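Local coordinates for protein aspartate aminotransferase, cytoplasmic (Schizosaccharomyces pombe 972h-, PDB 6JPK) that catalyses the reversible, pyridoxal 5'-phosphate-dependent transfer of an amino group from L-aspartate to 2-oxoglutarate, giving oxaloacetate and L-glutamate, at residues M35-Y40 against S385-N390; S96-A101 against T276-L281; Q223-G228 against I354-F359; N244-V249 against V270-S275. The protein carries 1 engineered substitution. All coordinates share one frame; numbering follows the deposited sequence.

Interaction 1. Residues M35-Y40 against S385-N390; sequences MSVGAY and SMAGLN
The hydroxyl of Ser385 works in two directions at once, donating to the carbonyl O of Val37 and accepting from a backbone N of its own loop. The first bond is short, 2.7 Å from Ser385 OG to Val37 O, and nearly collinear with the carbonyl. The second, from Ala387 N to Ser385 OG at 3.3 Å, closes an ST turn. OG can serve both because it stands anti to its own backbone N (chi1 168°). A backbone bond, Ser385 N to Met35 O at 2.8 Å, fixes the same residue a second time. An alanine in place of Ser385 would probably leave the Val37 carbonyl without its hydroxyl donor and the Ala387 N-H without the acceptor that closes the turn. Past the serine, Ala387 CB presses on Ala39 O at 3.4 Å, and Leu389 CD1 meets Met35 CG at 3.7 Å. Gly38, by similarity part of the L-aspartate site, is carried on the loop held in this way. Met35 and Leu389 both rest on Val397 of helix 394-407, while Met386 turns to helix 310-340 and Ser385 ends strand 383-385.

Interaction 2. Residues S96-A101 against T276-L281; sequences SEDRVA and TKNKVL
Lys277 threads its whole side chain past the backbone of residues 98-101 before its amine reaches Asp98. CB starts 3.7 Å from the carbonyl O of Asp98. CG, anti to the backbone N (chi1 -170°), comes against the peptide between Val100 and Ala101, 3.4 Å from Ala101 N. The chain then bends at chi2 and again at chi3. CD lies near Val100 O and Ala101 CA, and CE doubles back to the Asp98 carbonyl, 3.2 Å from its O. At the tip, Lys277 NZ makes a salt bridge with Asp98 OD1 at 2.9 Å, meeting the oxygen from above the carboxylate plane; the two side chains cross at about a right angle. A second bond, from Lys277 NZ to Asn278 OD1 at 3.0 Å, ties the amine to the next residue of its own helix. Asp98 belongs to a Schellman motif that ends helix 93-96, and its positive phi turns the chain toward strand 100-106. One turn further along helix 274-289, Leu281 CB touches Ala101 CB at 3.9 Å, so the edge strand of the large sheet rests on this helix through methyl and methylene groups. With a carboxylate and an amide oxygen both gripping NZ, the lysine is likely to keep its positive charge although the residue is largely buried, and its methylenes serve as apolar filling under the polar tip.

Interaction 3. Residues Q223-G228 against I354-F359; sequences QGFASG and IGMFSF
Phe225 and Met356 are brought together by two different first torsions: CG of the phenylalanine stands anti to its backbone N (chi1 179°), while CG of the methionine sits between its backbone N and carbonyl carbon (chi1 71°). The ring meets the methionine at its rim. Met356 CB approaches that edge in the ring plane, 3.9 Å from Phe225 CE1, and Met356 SD lies 4.0 Å from Phe225 CZ. Measured to the ring centroid the sulfur is 5.1 Å away and 64° off the normal, an oblique Met-aromatic contact. A bend at chi3 then carries the methionine methyl away from the ring, to the loop 35-40. On the other side of Gly355, Ile354 completes the contact: its CG1 lies 3.5 Å from the carbonyl O of Ala226 and 4.2 Å from Ala226 CB, and its CD1 reaches Ser227 CB at 4.1 Å. Gly355 has backbone angles at which a CB would collide with the carbonyl O of Ile354. The carbonyls of Gly355 and Phe357 both accept from Arg331 NH2 of helix 310-340. In this fold-type I aminotransferase, the loop after strand 215-220 of the large sheet thus meets the loop entering strand 357-359 beside the active site, with Phe225 close to Lys255 and Met356 close to Gly38, by similarity the cofactor-bearing lysine and a substrate-binding residue.

Interaction 4. Residues N244-V249 against V270-S275; sequences NKDFFV and VAKDAS
Lys272 reaches back across the contact to donate from NZ to the carbonyl O of Asn244, a short bond of 2.6 Å with the amine tilted from the carbonyl plane. CD, extended from CB, passes Asp246 OD1 at 3.7 Å; bends at chi3 and chi4 then turn CE and NZ to the Asn244 carbonyl. NZ also makes a long, weak ion pair with Asp3 OD2 of the second subunit. A water bridges Asn244 and Lys272, donating to Asn244 OD1 and to Lys272 O, the latter at 2.8 Å. An alanine in place of Lys272 would probably leave the Asn244 carbonyl without its ammonium donor and open a gap beside Asp246. Between the strands, Phe247 and Val270 form an antiparallel hydrogen-bonded pair: Val270 N to Phe247 O is 2.9 Å and nearly straight, Phe247 N to Val270 O weak at 3.4 Å. They join strand 247-252 to strand 264-270, the strand that runs against its neighbours in the otherwise parallel large-domain sheet of fold-type I enzymes. The pair's side chains lie side by side, Val270 CG2 over one face of the Phe247 ring in a CH-pi contact, 4.1 Å from its centroid. The Asp246 carboxylate is satisfied by residues outside the two segments: OD2 bonds with Tyr269 OH and Ser2 N of the second subunit, OD1 with Asp3 N of that subunit. Beyond Lys272, Asp273 is the N-cap of helix 274-289, its OD1 accepting from Thr276 N.

Overall arrangement
The four contacts form two clusters. Interactions 1 and 3 have centres about 12 Å apart and meet through Met356, whose carbonyl probably accepts from Met386 N; both lie near residues assigned by similarity to the substrate and cofactor sites. Interactions 2 and 4, centres about 7 Å apart, share helix 274-289 and the large sheet. The centres of interactions 1 and 2 are about 38 Å from each other. Interactions 1, 2 and 4 touch the second subunit; interaction 3 does not. Along the chain, interaction 1 encloses the other three, interactions 2 and 3 interleave, and interaction 4 is nested inside both. Distant parts of the chain are thus gathered beside the active site by interactions 1 and 3, while interactions 2 and 4 build the edge of the large sheet.

Interaction 1. Residues M35-Y40 against S385-N390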
loop_
_atom_site.group_PDB
_atom_site.type_symbol
_atom_site.label_atom_id
_atom_site.label_comp_id
_atom_site.label_asym_id
_atom_site.label_seq_id
_atom_site.Cartn_x
_atom_site.Cartn_y
_atom_site.Cartn_z
ATOM N N MET A 35 -12.931 -7.161 24.010
ATOM C CA MET A 35 -13.051 -8.399 23.255
ATOM C C MET A 35 -13.315 -8.148 21.780
ATOM O O MET A 35 -13.913 -8.982 21.106
ATOM C CB MET A 35 -14.133 -9.288 23.857
ATOM C CG MET A 35 -13.607 -10.114 25.012
ATOM S SD MET A 35 -14.849 -10.210 26.287
ATOM C CE MET A 35 -16.003 -11.350 25.545
ATOM N N SER A 36 -12.870 -7.013 21.264
ATOM C CA SER A 36 -13.015 -6.715 19.849
ATOM C C SER A 36 -11.668 -6.549 19.155
ATOM O O SER A 36 -11.640 -6.181 17.975
ATOM C CB SER A 36 -13.865 -5.455 19.659
ATOM O OG SER A 36 -13.163 -4.328 20.147
ATOM N N VAL A 37 -10.560 -6.828 19.841
ATOM C CA VAL A 37 -9.230 -6.586 19.277
ATOM C C VAL A 37 -8.984 -7.593 18.161
ATOM O O VAL A 37 -9.089 -8.808 18.360
ATOM C CB VAL A 37 -8.130 -6.650 20.358
ATOM C CG1 VAL A 37 -8.461 -5.738 21.535
ATOM C CG2 VAL A 37 -7.857 -8.076 20.869
ATOM N N GLY A 38 -8.674 -7.094 16.972
ATOM C CA GLY A 38 -8.538 -7.966 15.822
ATOM C C GLY A 38 -7.121 -8.427 15.541
ATOM O O GLY A 38 -6.727 -8.533 14.375
ATOM N N ALA A 39 -6.351 -8.706 16.593
ATOM C CA ALA A 39 -4.967 -9.138 16.455
ATOM C C ALA A 39 -4.619 -10.040 17.634
ATOM O O ALA A 39 -5.200 -9.915 18.715
ATOM C CB ALA A 39 -4.019 -7.935 16.401
ATOM N N TYR A 40 -3.652 -10.930 17.431
ATOM C CA TYR A 40 -3.304 -11.881 18.478
ATOM C C TYR A 40 -2.737 -11.168 19.708
ATOM O O TYR A 40 -2.022 -10.165 19.601
ATOM C CB TYR A 40 -2.299 -12.925 17.960
ATOM C CG TYR A 40 -1.912 -13.930 19.030
ATOM C CD1 TYR A 40 -2.763 -14.986 19.353
ATOM C CD2 TYR A 40 -0.722 -13.798 19.753
ATOM C CE1 TYR A 40 -2.433 -15.892 20.352
ATOM C CE2 TYR A 40 -0.378 -14.712 20.756
ATOM C CZ TYR A 40 -1.242 -15.757 21.041
ATOM O OH TYR A 40 -0.939 -16.669 22.028
ATOM N N SER A 385 -13.476 -11.495 19.939
ATOM C CA SER A 385 -12.122 -11.927 19.631
ATOM C C SER A 385 -11.604 -12.778 20.783
ATOM O O SER A 385 -11.541 -12.315 21.933
ATOM C CB SER A 385 -11.216 -10.727 19.398
ATOM O OG SER A 385 -9.874 -11.145 19.370
ATOM N N MET A 386 -11.255 -14.029 20.482
ATOM C CA MET A 386 -10.720 -14.898 21.521
ATOM C C MET A 386 -9.373 -14.405 22.032
ATOM O O MET A 386 -8.969 -14.783 23.137
ATOM C CB MET A 386 -10.584 -16.335 21.007
ATOM C CG MET A 386 -11.895 -17.021 20.620
ATOM S SD MET A 386 -13.050 -17.209 22.001
ATOM C CE MET A 386 -12.001 -18.030 23.202
ATOM N N ALA A 387 -8.675 -13.560 21.264
ATOM C CA ALA A 387 -7.351 -13.107 21.688
ATOM C C ALA A 387 -7.429 -12.228 22.925
ATOM O O ALA A 387 -6.452 -12.145 23.681
ATOM C CB ALA A 387 -6.648 -12.351 20.553
ATOM N N GLY A 388 -8.573 -11.569 23.149
ATOM C CA GLY A 388 -8.731 -10.746 24.334
ATOM C C GLY A 388 -8.875 -11.546 25.612
ATOM O O GLY A 388 -8.679 -10.994 26.703
ATOM N N LEU A 389 -9.204 -12.832 25.496
ATOM C CA LEU A 389 -9.392 -13.706 26.642
ATOM C C LEU A 389 -8.057 -14.301 27.074
ATOM O O LEU A 389 -7.236 -14.702 26.237
ATOM C CB LEU A 389 -10.377 -14.831 26.314
ATOM C CG LEU A 389 -11.852 -14.683 26.723
ATOM C CD1 LEU A 389 -12.412 -13.369 26.265
ATOM C CD2 LEU A 389 -12.661 -15.818 26.140
ATOM N N ASN A 390 -7.849 -14.351 28.388
ATOM C CA ASN A 390 -6.683 -14.999 28.970
ATOM C C ASN A 390 -7.031 -15.446 30.386
ATOM O O ASN A 390 -8.164 -15.280 30.858
ATOM C CB ASN A 390 -5.459 -14.073 28.944
ATOM C CG ASN A 390 -5.698 -12.764 29.679
ATOM O OD1 ASN A 390 -5.909 -12.754 30.890
ATOM N ND2 ASN A 390 -5.665 -11.647 28.946
HETATM O O HOH W 1 -10.341 -9.351 22.037
#

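Interaction 2. Residues S96-A101 against T276-L281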
loop_
_atom_site.group_PDB
_atom_site.type_symbol
_atom_site.label_atom_id
_atom_site.label_comp_id
_atom_site.label_asym_id
_atom_site.label_seq_id
_atom_site.Cartn_x
_atom_site.Cartn_y
_atom_site.Cartn_z
ATOM N N SER A 96 6.206 -25.048 -10.554
ATOM C CA SER A 96 7.255 -25.441 -11.487
ATOM C C SER A 96 6.778 -25.376 -12.934
ATOM O O SER A 96 7.584 -25.127 -13.836
ATOM C CB SER A 96 7.788 -26.840 -11.136
ATOM O OG SER A 96 6.795 -27.840 -11.238
ATOM N N GLU A 97 5.481 -25.561 -13.182
ATOM C CA GLU A 97 4.936 -25.310 -14.511
ATOM C C GLU A 97 4.720 -23.827 -14.799
ATOM O O GLU A 97 4.238 -23.495 -15.886
ATOM C CB GLU A 97 3.613 -26.059 -14.697
ATOM C CG GLU A 97 3.745 -27.580 -14.701
ATOM C CD GLU A 97 2.392 -28.290 -14.750
ATOM O OE1 GLU A 97 1.411 -27.675 -15.234
ATOM O OE2 GLU A 97 2.303 -29.460 -14.310
ATOM N N ASP A 98 5.032 -22.932 -13.856
ATOM C CA ASP A 98 4.913 -21.485 -14.083
ATOM C C ASP A 98 3.454 -21.079 -14.310
ATOM O O ASP A 98 3.144 -20.256 -15.175
ATOM C CB ASP A 98 5.797 -21.043 -15.261
ATOM C CG ASP A 98 5.994 -19.531 -15.329
ATOM O OD1 ASP A 98 6.149 -18.895 -14.265
ATOM O OD2 ASP A 98 6.014 -18.984 -16.457
ATOM N N ARG A 99 2.544 -21.659 -13.531
ATOM C CA ARG A 99 1.121 -21.387 -13.683
ATOM C C ARG A 99 0.552 -20.414 -12.648
ATOM O O ARG A 99 -0.641 -20.096 -12.719
ATOM C CB ARG A 99 0.331 -22.700 -13.637
ATOM C CG ARG A 99 0.377 -23.504 -14.943
ATOM C CD ARG A 99 -0.173 -24.921 -14.740
ATOM N NE ARG A 99 -1.537 -24.901 -14.226
ATOM C CZ ARG A 99 -2.211 -25.986 -13.857
ATOM N NH1 ARG A 99 -1.638 -27.189 -13.945
ATOM N NH2 ARG A 99 -3.454 -25.865 -13.400
ATOM N N VAL A 100 1.346 -19.922 -11.697
ATOM C CA VAL A 100 0.825 -19.036 -10.653
ATOM C C VAL A 100 1.370 -17.634 -10.894
ATOM O O VAL A 100 2.590 -17.432 -10.930
ATOM C CB VAL A 100 1.176 -19.538 -9.240
ATOM C CG1 VAL A 100 0.551 -18.630 -8.173
ATOM C CG2 VAL A 100 0.699 -20.961 -9.040
ATOM N N ALA A 101 0.469 -16.670 -11.089
ATOM C CA ALA A 101 0.831 -15.255 -11.141
ATOM C C ALA A 101 0.694 -14.702 -9.728
ATOM O O ALA A 101 -0.406 -14.673 -9.178
ATOM C CB ALA A 101 -0.064 -14.491 -12.118
ATOM N N THR A 276 -1.461 -17.889 -20.124
ATOM C CA THR A 276 -2.464 -17.031 -19.490
ATOM C C THR A 276 -1.946 -16.438 -18.178
ATOM O O THR A 276 -2.268 -15.288 -17.843
ATOM C CB THR A 276 -3.746 -17.831 -19.263
ATOM O OG1 THR A 276 -4.201 -18.343 -20.520
ATOM C CG2 THR A 276 -4.852 -16.972 -18.604
ATOM N N LYS A 277 -1.132 -17.198 -17.439
ATOM C CA LYS A 277 -0.459 -16.655 -16.262
ATOM C C LYS A 277 0.236 -15.341 -16.591
ATOM O O LYS A 277 0.108 -14.353 -15.862
ATOM C CB LYS A 277 0.543 -17.682 -15.723
ATOM C CG LYS A 277 1.132 -17.339 -14.357
ATOM C CD LYS A 277 2.318 -16.393 -14.424
ATOM C CE LYS A 277 3.512 -17.029 -15.076
ATOM N NZ LYS A 277 4.767 -16.348 -14.636
ATOM N N ASN A 278 0.977 -15.308 -17.695
ATOM C CA ASN A 278 1.730 -14.101 -18.019
ATOM C C ASN A 278 0.836 -12.980 -18.536
ATOM O O ASN A 278 1.098 -11.810 -18.246
ATOM C CB ASN A 278 2.838 -14.445 -19.005
ATOM C CG ASN A 278 3.960 -15.208 -18.329
ATOM O OD1 ASN A 278 4.389 -14.839 -17.232
ATOM N ND2 ASN A 278 4.397 -16.300 -18.937
ATOM N N LYS A 279 -0.227 -13.298 -19.277
ATOM C CA LYS A 279 -1.169 -12.251 -19.682
ATOM C C LYS A 279 -1.769 -11.561 -18.460
ATOM O O LYS A 279 -1.770 -10.323 -18.362
ATOM C CB LYS A 279 -2.266 -12.851 -20.564
ATOM C CG LYS A 279 -1.763 -13.333 -21.918
ATOM C CD LYS A 279 -2.800 -14.191 -22.633
ATOM C CE LYS A 279 -2.371 -14.501 -24.066
ATOM N NZ LYS A 279 -3.201 -15.587 -24.686
ATOM N N VAL A 280 -2.257 -12.356 -17.505
ATOM C CA VAL A 280 -2.885 -11.819 -16.304
ATOM C C VAL A 280 -1.865 -11.049 -15.471
ATOM O O VAL A 280 -2.136 -9.939 -14.992
ATOM C CB VAL A 280 -3.537 -12.965 -15.501
ATOM C CG1 VAL A 280 -3.929 -12.518 -14.090
ATOM C CG2 VAL A 280 -4.729 -13.525 -16.253
ATOM N N LEU A 281 -0.676 -11.631 -15.278
ATOM C CA LEU A 281 0.357 -10.957 -14.492
ATOM C C LEU A 281 0.664 -9.571 -15.054
ATOM O O LEU A 281 0.760 -8.601 -14.299
ATOM C CB LEU A 281 1.626 -11.808 -14.437
ATOM C CG LEU A 281 2.780 -11.226 -13.618
ATOM C CD1 LEU A 281 2.397 -11.062 -12.154
ATOM C CD2 LEU A 281 4.006 -12.117 -13.763
#

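Interaction 3. Residues Q223-G228 against I354-F359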
loop_
_atom_site.group_PDB
_atom_site.type_symbol
_atom_site.label_atom_id
_atom_site.label_comp_id
_atom_site.label_asym_id
_atom_site.label_seq_id
_atom_site.Cartn_x
_atom_site.Cartn_y
_atom_site.Cartn_z
ATOM N N GLN A 223 -3.795 -18.976 7.539
ATOM C CA GLN A 223 -3.156 -20.277 7.339
ATOM C C GLN A 223 -2.117 -20.540 8.428
ATOM O O GLN A 223 -1.216 -19.726 8.650
ATOM C CB GLN A 223 -2.486 -20.368 5.962
ATOM C CG GLN A 223 -1.940 -21.785 5.698
ATOM C CD GLN A 223 -1.011 -21.891 4.491
ATOM O OE1 GLN A 223 -0.532 -20.890 3.968
ATOM N NE2 GLN A 223 -0.731 -23.122 4.068
ATOM N N GLY A 224 -2.232 -21.700 9.085
ATOM C CA GLY A 224 -1.314 -22.085 10.150
ATOM C C GLY A 224 -1.715 -21.480 11.485
ATOM O O GLY A 224 -1.621 -22.123 12.537
ATOM N N PHE A 225 -2.160 -20.225 11.443
ATOM C CA PHE A 225 -2.648 -19.557 12.648
ATOM C C PHE A 225 -3.908 -20.227 13.191
ATOM O O PHE A 225 -4.130 -20.243 14.404
ATOM C CB PHE A 225 -2.920 -18.084 12.331
ATOM C CG PHE A 225 -3.464 -17.287 13.491
ATOM C CD1 PHE A 225 -4.829 -17.168 13.686
ATOM C CD2 PHE A 225 -2.600 -16.628 14.365
ATOM C CE1 PHE A 225 -5.336 -16.428 14.740
ATOM C CE2 PHE A 225 -3.093 -15.889 15.424
ATOM C CZ PHE A 225 -4.462 -15.783 15.614
ATOM N N ALA A 226 -4.754 -20.768 12.315
ATOM C CA ALA A 226 -6.009 -21.345 12.790
ATOM C C ALA A 226 -5.765 -22.639 13.563
ATOM O O ALA A 226 -6.215 -22.780 14.703
ATOM C CB ALA A 226 -6.961 -21.583 11.616
ATOM N N SER A 227 -5.042 -23.592 12.973
ATOM C CA SER A 227 -4.885 -24.902 13.603
ATOM C C SER A 227 -3.459 -25.234 14.023
ATOM O O SER A 227 -3.249 -26.271 14.671
ATOM C CB SER A 227 -5.390 -26.010 12.664
ATOM O OG SER A 227 -4.520 -26.154 11.549
ATOM N N GLY A 228 -2.475 -24.411 13.678
ATOM C CA GLY A 228 -1.100 -24.816 13.906
ATOM C C GLY A 228 -0.553 -25.756 12.858
ATOM O O GLY A 228 0.614 -26.156 12.952
ATOM N N ILE A 354 -13.069 -22.142 15.071
ATOM C CA ILE A 354 -11.611 -22.118 15.014
ATOM C C ILE A 354 -11.153 -20.717 14.629
ATOM O O ILE A 354 -11.874 -19.966 13.964
ATOM C CB ILE A 354 -11.088 -23.183 14.019
ATOM C CG1 ILE A 354 -9.599 -23.477 14.234
ATOM C CG2 ILE A 354 -11.339 -22.748 12.575
ATOM C CD1 ILE A 354 -9.153 -24.768 13.560
ATOM N N GLY A 355 -9.937 -20.365 15.044
ATOM C CA GLY A 355 -9.419 -19.033 14.777
ATOM C C GLY A 355 -9.718 -18.075 15.913
ATOM O O GLY A 355 -10.265 -18.444 16.957
ATOM N N MET A 356 -9.385 -16.811 15.698
ATOM C CA MET A 356 -9.481 -15.895 16.825
ATOM C C MET A 356 -10.808 -15.153 16.913
ATOM O O MET A 356 -10.984 -14.374 17.851
ATOM C CB MET A 356 -8.313 -14.898 16.818
ATOM C CG MET A 356 -8.327 -13.834 15.744
ATOM S SD MET A 356 -6.948 -12.713 16.112
ATOM C CE MET A 356 -7.710 -11.621 17.290
ATOM N N PHE A 357 -11.757 -15.394 16.006
ATOM C CA PHE A 357 -13.081 -14.796 16.102
ATOM C C PHE A 357 -14.139 -15.860 16.366
ATOM O O PHE A 357 -14.034 -17.003 15.911
ATOM C CB PHE A 357 -13.435 -14.014 14.831
ATOM C CG PHE A 357 -12.491 -12.889 14.545
ATOM C CD1 PHE A 357 -12.445 -11.780 15.382
ATOM C CD2 PHE A 357 -11.635 -12.941 13.459
ATOM C CE1 PHE A 357 -11.570 -10.737 15.133
ATOM C CE2 PHE A 357 -10.758 -11.899 13.198
ATOM C CZ PHE A 357 -10.724 -10.795 14.035
ATOM N N SER A 358 -15.175 -15.468 17.101
ATOM C CA SER A 358 -16.229 -16.389 17.500
ATOM C C SER A 358 -17.568 -15.673 17.494
ATOM O O SER A 358 -17.712 -14.623 18.134
ATOM C CB SER A 358 -15.962 -16.960 18.902
ATOM O OG SER A 358 -17.149 -17.519 19.450
ATOM N N PHE A 359 -18.546 -16.245 16.793
ATOM C CA PHE A 359 -19.940 -15.871 17.013
ATOM C C PHE A 359 -20.413 -16.630 18.252
ATOM O O PHE A 359 -20.527 -17.862 18.230
ATOM C CB PHE A 359 -20.801 -16.181 15.787
ATOM C CG PHE A 359 -21.219 -14.955 14.994
ATOM C CD1 PHE A 359 -20.349 -13.877 14.827
ATOM C CD2 PHE A 359 -22.479 -14.895 14.392
ATOM C CE1 PHE A 359 -20.728 -12.752 14.077
ATOM C CE2 PHE A 359 -22.876 -13.765 13.656
ATOM C CZ PHE A 359 -21.995 -12.696 13.497
#

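Interaction 4. Residues N244-V249 against V270-S275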
loop_
_atom_site.group_PDB
_atom_site.type_symbol
_atom_site.label_atom_id
_atom_site.label_comp_id
_atom_site.label_asym_id
_atom_site.label_seq_id
_atom_site.Cartn_x
_atom_site.Cartn_y
_atom_site.Cartn_z
ATOM N N ASN A 244 -9.176 -28.435 -11.785
ATOM C CA ASN A 244 -8.569 -27.851 -12.989
ATOM C C ASN A 244 -9.400 -26.682 -13.537
ATOM O O ASN A 244 -9.680 -26.593 -14.735
ATOM C CB ASN A 244 -8.345 -28.937 -14.058
ATOM C CG ASN A 244 -7.234 -28.584 -15.068
ATOM O OD1 ASN A 244 -6.258 -27.887 -14.751
ATOM N ND2 ASN A 244 -7.384 -29.084 -16.297
ATOM N N LYS A 245 -9.810 -25.781 -12.637
ATOM C CA LYS A 245 -10.396 -24.489 -12.988
ATOM C C LYS A 245 -9.462 -23.381 -12.514
ATOM O O LYS A 245 -8.953 -23.441 -11.396
ATOM C CB LYS A 245 -11.791 -24.309 -12.350
ATOM C CG LYS A 245 -12.798 -25.409 -12.719
ATOM C CD LYS A 245 -13.647 -25.054 -13.946
ATOM C CE LYS A 245 -14.775 -24.101 -13.547
ATOM N NZ LYS A 245 -15.727 -23.660 -14.627
ATOM N N ASP A 246 -9.214 -22.369 -13.339
ATOM C CA ASP A 246 -8.399 -21.283 -12.813
ATOM C C ASP A 246 -9.178 -20.534 -11.724
ATOM O O ASP A 246 -10.415 -20.531 -11.706
ATOM C CB ASP A 246 -7.893 -20.339 -13.924
ATOM C CG ASP A 246 -8.949 -19.963 -14.976
ATOM O OD1 ASP A 246 -9.757 -20.822 -15.394
ATOM O OD2 ASP A 246 -8.907 -18.796 -15.453
ATOM N N PHE A 247 -8.444 -19.957 -10.772
ATOM C CA PHE A 247 -9.065 -19.290 -9.628
ATOM C C PHE A 247 -8.053 -18.330 -9.011
ATOM O O PHE A 247 -6.878 -18.309 -9.398
ATOM C CB PHE A 247 -9.588 -20.307 -8.595
ATOM C CG PHE A 247 -8.504 -21.156 -7.933
ATOM C CD1 PHE A 247 -7.914 -22.220 -8.608
ATOM C CD2 PHE A 247 -8.111 -20.906 -6.620
ATOM C CE1 PHE A 247 -6.928 -23.007 -7.998
ATOM C CE2 PHE A 247 -7.123 -21.683 -5.996
ATOM C CZ PHE A 247 -6.532 -22.741 -6.687
ATOM N N PHE A 248 -8.521 -17.548 -8.026
ATOM C CA PHE A 248 -7.725 -16.521 -7.356
ATOM C C PHE A 248 -7.574 -16.823 -5.874
ATOM O O PHE A 248 -8.459 -17.420 -5.248
ATOM C CB PHE A 248 -8.347 -15.127 -7.485
ATOM C CG PHE A 248 -8.414 -14.621 -8.896
ATOM C CD1 PHE A 248 -9.411 -15.065 -9.757
ATOM C CD2 PHE A 248 -7.489 -13.684 -9.357
ATOM C CE1 PHE A 248 -9.487 -14.590 -11.061
ATOM C CE2 PHE A 248 -7.565 -13.195 -10.659
ATOM C CZ PHE A 248 -8.554 -13.662 -11.516
ATOM N N VAL A 249 -6.454 -16.375 -5.306
ATOM C CA VAL A 249 -6.193 -16.511 -3.875
ATOM C C VAL A 249 -5.657 -15.187 -3.346
ATOM O O VAL A 249 -4.718 -14.625 -3.919
ATOM C CB VAL A 249 -5.192 -17.643 -3.569
ATOM C CG1 VAL A 249 -5.004 -17.781 -2.057
ATOM C CG2 VAL A 249 -5.634 -18.967 -4.192
ATOM N N VAL A 270 -4.135 -18.578 -10.175
ATOM C CA VAL A 270 -3.687 -19.931 -10.479
ATOM C C VAL A 270 -4.199 -20.253 -11.875
ATOM O O VAL A 270 -5.351 -20.662 -12.047
ATOM C CB VAL A 270 -4.186 -20.947 -9.447
ATOM C CG1 VAL A 270 -3.638 -22.346 -9.777
ATOM C CG2 VAL A 270 -3.791 -20.518 -8.030
ATOM N N ALA A 271 -3.334 -20.072 -12.876
ATOM C CA ALA A 271 -3.724 -20.223 -14.267
ATOM C C ALA A 271 -3.764 -21.692 -14.676
ATOM O O ALA A 271 -3.176 -22.567 -14.030
ATOM C CB ALA A 271 -2.757 -19.462 -15.177
ATOM N N LYS A 272 -4.458 -21.959 -15.784
ATOM C CA LYS A 272 -4.396 -23.290 -16.367
ATOM C C LYS A 272 -3.140 -23.487 -17.205
ATOM O O LYS A 272 -2.763 -24.630 -17.466
ATOM C CB LYS A 272 -5.640 -23.561 -17.217
ATOM C CG LYS A 272 -6.913 -23.694 -16.387
ATOM C CD LYS A 272 -8.142 -23.646 -17.258
ATOM C CE LYS A 272 -8.317 -24.936 -18.029
ATOM N NZ LYS A 272 -8.890 -25.981 -17.155
ATOM N N ASP A 273 -2.489 -22.409 -17.635
ATOM C CA ASP A 273 -1.252 -22.544 -18.395
ATOM C C ASP A 273 -0.414 -21.283 -18.232
ATOM O O ASP A 273 -0.918 -20.217 -17.853
ATOM C CB ASP A 273 -1.527 -22.826 -19.873
ATOM C CG ASP A 273 -2.479 -21.833 -20.477
ATOM O OD1 ASP A 273 -2.082 -20.650 -20.593
ATOM O OD2 ASP A 273 -3.621 -22.236 -20.831
ATOM N N ALA A 274 0.877 -21.428 -18.539
ATOM C CA ALA A 274 1.835 -20.347 -18.337
ATOM C C ALA A 274 1.494 -19.136 -19.194
ATOM O O ALA A 274 1.691 -17.992 -18.770
ATOM C CB ALA A 274 3.254 -20.840 -18.655
ATOM N N SER A 275 1.005 -19.376 -20.411
ATOM C CA SER A 275 0.640 -18.288 -21.311
ATOM C C SER A 275 -0.374 -17.343 -20.666
ATOM O O SER A 275 -0.179 -16.122 -20.645
ATOM C CB SER A 275 0.083 -18.866 -22.611
ATOM O OG SER A 275 -0.284 -17.814 -23.480
HETATM O O HOH W 2 -4.050 -27.020 -16.854
#